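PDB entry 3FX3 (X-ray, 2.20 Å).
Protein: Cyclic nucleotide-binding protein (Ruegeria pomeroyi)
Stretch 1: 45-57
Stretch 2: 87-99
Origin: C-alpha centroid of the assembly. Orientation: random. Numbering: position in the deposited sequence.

Stretch 1, residues 45-57: LFLQEEKAQAIHV
Stretch 2 87-99: GEAVALRNTPYPV

Stretch 1 is mostly loop, with a type II turn from Leu47 to Glu50 (Glu50 N to Leu47 O, 3.0 Å) and a strand at 54-57. Stretch 2 carries helix 88-93, whose axis approaches that strand to 7.6 Å at 166°, nearly antiparallel. In register, Ile55 CA lies 5.2 Å from Gly87 CA, Ala52 CA 5.0 Å from Ala91 CA, Glu49 CA 4.7 Å from Pro96 CA and Gln48 CA 4.6 Å from Val99 CA; 877 Å² is buried.

Gly87 sits at the N-cap position, right before the helix, at phi/psi 84/9, where a CB would jam against the preceding carbonyl and lie 3.2 Å from His56 CD2. Water 3 donates to Gly87 O and Ala54 O (2.8 Å each) and accepts from Tyr97 OH at 3.2 Å. Val90 (chi1 p) brings CG2 to 3.9 Å from Ala52 CB. Ala91 points toward stretch 1; its small CB packs 3.4 Å from CG1 of Ile55 (chi1 m, chi2 t). Asn94 leaves the helix with positive phi (52/46), and its OD1 accepts from water 1 at 3.2 Å, which in turn accepts from Ala52 N at 2.8 Å.

Extended Pro96 (-67/148) leads into Tyr97 (-57/130; chi1 -78°, chi2 -58°), the residue with the largest area covered by the other stretch, 171 Å². Its backbone is clamped twice: Tyr97 N donates to Glu50 O (3.0 Å, 169°) and Glu49 N donates to Tyr97 O (2.8 Å, 175°). Tyrosine suits this place because its flat ring fills the gap between Phe46 and Ala52 while its hydroxyl meets His56 and water 3. One face stacks on Phe46 (chi1 56°, chi2 83°), centroids 3.7 Å apart, planes at 11°; the opposite face receives Ala52 CA, 4.0 Å from the Tyr97 ring centroid. In buried His56 (chi1 -42°, chi2 -77°), NE2 donates to Tyr97 OH at 2.7 Å, 158°. Finally, Val99 (-141/164, chi1 m) sets its O 3.4 Å from Phe46 CE1, near the ring plane.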

# COMPACT_ATOMS: atom_id res chain seq x y z
N LEU B 45 1.90 -11.77 24.18
CA LEU B 45 3.20 -11.55 23.51
C LEU B 45 3.82 -10.30 24.07
O LEU B 45 4.99 -10.29 24.39
CB LEU B 45 3.05 -11.38 22.00
CG LEU B 45 2.80 -12.62 21.14
CD1 LEU B 45 1.39 -13.18 21.38
CD2 LEU B 45 3.02 -12.27 19.66
N PHE B 46 3.02 -9.23 24.16
CA PHE B 46 3.43 -8.03 24.83
C PHE B 46 2.23 -7.23 25.22
O PHE B 46 1.14 -7.44 24.73
CB PHE B 46 4.36 -7.18 23.96
CG PHE B 46 3.80 -6.81 22.60
CD1 PHE B 46 2.95 -5.72 22.45
CD2 PHE B 46 4.16 -7.52 21.46
CE1 PHE B 46 2.44 -5.37 21.19
CE2 PHE B 46 3.66 -7.18 20.20
CZ PHE B 46 2.81 -6.10 20.06
N LEU B 47 2.47 -6.27 26.09
CA LEU B 47 1.45 -5.38 26.60
C LEU B 47 1.75 -3.92 26.22
O LEU B 47 2.91 -3.49 26.16
CB LEU B 47 1.35 -5.50 28.13
CG LEU B 47 0.90 -6.84 28.72
CD1 LEU B 47 0.92 -6.78 30.29
CD2 LEU B 47 -0.53 -7.20 28.16
N GLN B 48 0.66 -3.19 26.01
CA GLN B 48 0.64 -1.76 25.88
C GLN B 48 1.55 -1.09 26.91
O GLN B 48 1.51 -1.47 28.06
CB GLN B 48 -0.80 -1.30 26.10
CG GLN B 48 -1.22 -0.15 25.29
CD GLN B 48 -2.69 0.25 25.52
OE1 GLN B 48 -3.62 -0.56 25.38
NE2 GLN B 48 -2.88 1.50 25.87
N GLU B 49 2.32 -0.10 26.48
CA GLU B 49 3.31 0.64 27.25
C GLU B 49 4.65 -0.06 27.50
O GLU B 49 5.56 0.58 27.96
CB GLU B 49 2.75 1.17 28.60
CG GLU B 49 1.45 1.95 28.47
CD GLU B 49 1.54 3.09 27.46
OE1 GLU B 49 2.61 3.75 27.36
OE2 GLU B 49 0.52 3.32 26.77
N GLU B 50 4.78 -1.34 27.19
CA GLU B 50 6.09 -1.99 27.31
C GLU B 50 7.05 -1.48 26.21
O GLU B 50 6.60 -0.86 25.25
CB GLU B 50 5.93 -3.51 27.27
CG GLU B 50 5.17 -4.06 28.51
CD GLU B 50 4.91 -5.57 28.44
OE1 GLU B 50 5.08 -6.20 27.36
OE2 GLU B 50 4.54 -6.14 29.47
N LYS B 51 8.35 -1.71 26.37
CA LYS B 51 9.36 -1.29 25.38
C LYS B 51 9.32 -2.19 24.17
O LYS B 51 9.21 -3.41 24.31
CB LYS B 51 10.79 -1.38 25.94
CG LYS B 51 11.07 -0.48 27.09
CD LYS B 51 12.55 -0.60 27.56
CE LYS B 51 12.71 -0.26 29.06
NZ LYS B 51 14.18 -0.24 29.47
N ALA B 52 9.44 -1.61 22.99
CA ALA B 52 9.37 -2.38 21.75
C ALA B 52 10.76 -2.94 21.44
O ALA B 52 11.53 -2.32 20.72
CB ALA B 52 8.86 -1.51 20.60
N GLN B 53 11.07 -4.12 21.93
CA GLN B 53 12.44 -4.60 21.86
C GLN B 53 12.68 -5.55 20.70
O GLN B 53 13.79 -6.00 20.52
CB GLN B 53 12.78 -5.33 23.15
CG GLN B 53 12.75 -4.47 24.37
CD GLN B 53 12.86 -5.32 25.63
OE1 GLN B 53 11.99 -6.20 25.91
NE2 GLN B 53 13.93 -5.10 26.37
N ALA B 54 11.63 -5.87 19.94
CA ALA B 54 11.74 -6.77 18.81
C ALA B 54 10.68 -6.43 17.81
O ALA B 54 9.66 -5.77 18.14
CB ALA B 54 11.59 -8.25 19.26
N ILE B 55 10.91 -6.88 16.58
CA ILE B 55 9.91 -6.85 15.53
C ILE B 55 9.43 -8.29 15.38
O ILE B 55 10.22 -9.22 15.48
CB ILE B 55 10.51 -6.35 14.21
CG1 ILE B 55 11.06 -4.92 14.38
CG2 ILE B 55 9.47 -6.36 13.12
CD1 ILE B 55 11.83 -4.41 13.14
N HIS B 56 8.15 -8.45 15.09
CA HIS B 56 7.49 -9.75 15.18
C HIS B 56 7.00 -10.26 13.86
O HIS B 56 6.43 -9.53 13.08
CB HIS B 56 6.32 -9.65 16.18
CG HIS B 56 6.67 -8.87 17.40
ND1 HIS B 56 7.43 -9.39 18.42
CD2 HIS B 56 6.40 -7.59 17.74
CE1 HIS B 56 7.60 -8.47 19.35
NE2 HIS B 56 6.97 -7.36 18.97
N VAL B 57 7.21 -11.55 13.64
CA VAL B 57 6.77 -12.24 12.46
C VAL B 57 6.05 -13.55 12.84
O VAL B 57 6.66 -14.45 13.46
CB VAL B 57 7.95 -12.59 11.55
CG1 VAL B 57 7.44 -13.19 10.26
CG2 VAL B 57 8.83 -11.33 11.25
N GLY B 87 4.92 -4.52 14.10
CA GLY B 87 5.74 -3.83 15.07
C GLY B 87 6.99 -3.14 14.55
O GLY B 87 7.82 -2.69 15.36
N GLU B 88 7.14 -3.06 13.22
CA GLU B 88 8.33 -2.47 12.61
C GLU B 88 8.48 -1.01 13.03
O GLU B 88 9.54 -0.63 13.55
CB GLU B 88 8.31 -2.54 11.06
CG GLU B 88 8.14 -3.91 10.44
CD GLU B 88 6.69 -4.34 10.24
OE1 GLU B 88 5.77 -3.72 10.81
OE2 GLU B 88 6.47 -5.31 9.49
N ALA B 89 7.43 -0.21 12.84
CA ALA B 89 7.52 1.22 13.10
C ALA B 89 7.89 1.50 14.56
O ALA B 89 8.78 2.33 14.86
CB ALA B 89 6.20 1.96 12.72
N VAL B 90 7.19 0.84 15.49
CA VAL B 90 7.39 1.18 16.88
C VAL B 90 8.76 0.71 17.37
O VAL B 90 9.39 1.36 18.21
CB VAL B 90 6.21 0.70 17.78
CG1 VAL B 90 6.02 -0.81 17.75
CG2 VAL B 90 6.47 1.16 19.17
N ALA B 91 9.25 -0.39 16.80
CA ALA B 91 10.55 -0.88 17.16
C ALA B 91 11.64 0.09 16.66
O ALA B 91 12.59 0.38 17.38
CB ALA B 91 10.77 -2.30 16.60
N LEU B 92 11.49 0.62 15.45
CA LEU B 92 12.48 1.55 14.94
C LEU B 92 12.37 2.94 15.63
O LEU B 92 13.35 3.65 15.75
CB LEU B 92 12.35 1.68 13.42
CG LEU B 92 12.61 0.41 12.60
CD1 LEU B 92 12.39 0.74 11.12
CD2 LEU B 92 13.99 -0.06 12.83
N ARG B 93 11.20 3.33 16.08
CA ARG B 93 11.08 4.59 16.82
C ARG B 93 11.44 4.42 18.27
O ARG B 93 11.61 5.41 18.98
CB ARG B 93 9.68 5.17 16.73
CG ARG B 93 9.41 5.73 15.38
CD ARG B 93 7.94 5.75 15.06
NE ARG B 93 7.69 6.43 13.79
CZ ARG B 93 6.50 6.49 13.19
NH1 ARG B 93 5.46 5.90 13.75
NH2 ARG B 93 6.35 7.14 12.05
N ASN B 94 11.49 3.18 18.73
CA ASN B 94 11.71 2.90 20.11
C ASN B 94 10.74 3.68 21.01
O ASN B 94 11.15 4.29 21.98
CB ASN B 94 13.16 3.23 20.48
CG ASN B 94 13.53 2.69 21.82
OD1 ASN B 94 12.92 1.73 22.31
ND2 ASN B 94 14.50 3.33 22.45
N THR B 95 9.46 3.68 20.66
CA THR B 95 8.44 4.25 21.52
C THR B 95 7.61 3.11 22.17
O THR B 95 7.66 1.98 21.74
CB THR B 95 7.53 5.25 20.74
OG1 THR B 95 7.12 4.65 19.51
CG2 THR B 95 8.27 6.63 20.46
N PRO B 96 6.88 3.42 23.24
CA PRO B 96 6.18 2.35 23.96
C PRO B 96 5.05 1.74 23.11
O PRO B 96 4.46 2.43 22.30
CB PRO B 96 5.62 3.07 25.21
CG PRO B 96 6.52 4.31 25.39
CD PRO B 96 6.81 4.72 23.94
N TYR B 97 4.78 0.45 23.29
CA TYR B 97 3.73 -0.20 22.52
C TYR B 97 2.40 0.52 22.73
O TYR B 97 2.03 0.77 23.87
CB TYR B 97 3.57 -1.65 22.93
CG TYR B 97 4.59 -2.62 22.38
CD1 TYR B 97 4.76 -2.77 21.02
CD2 TYR B 97 5.36 -3.42 23.23
CE1 TYR B 97 5.68 -3.66 20.49
CE2 TYR B 97 6.29 -4.36 22.70
CZ TYR B 97 6.42 -4.46 21.31
OH TYR B 97 7.31 -5.36 20.73
N PRO B 98 1.70 0.87 21.64
CA PRO B 98 0.40 1.53 21.73
C PRO B 98 -0.75 0.52 21.86
O PRO B 98 -1.88 0.91 22.09
CB PRO B 98 0.29 2.29 20.40
CG PRO B 98 1.08 1.51 19.45
CD PRO B 98 2.16 0.80 20.24
N VAL B 99 -0.42 -0.77 21.72
CA VAL B 99 -1.38 -1.86 21.79
C VAL B 99 -0.76 -3.04 22.52
O VAL B 99 0.48 -3.10 22.71
CB VAL B 99 -1.85 -2.31 20.40
CG1 VAL B 99 -2.58 -1.16 19.67
CG2 VAL B 99 -0.69 -2.81 19.56
O HOH W 1 9.84 1.13 22.87
O HOH W 2 13.24 -0.52 19.84
O HOH W 3 7.53 -4.06 17.76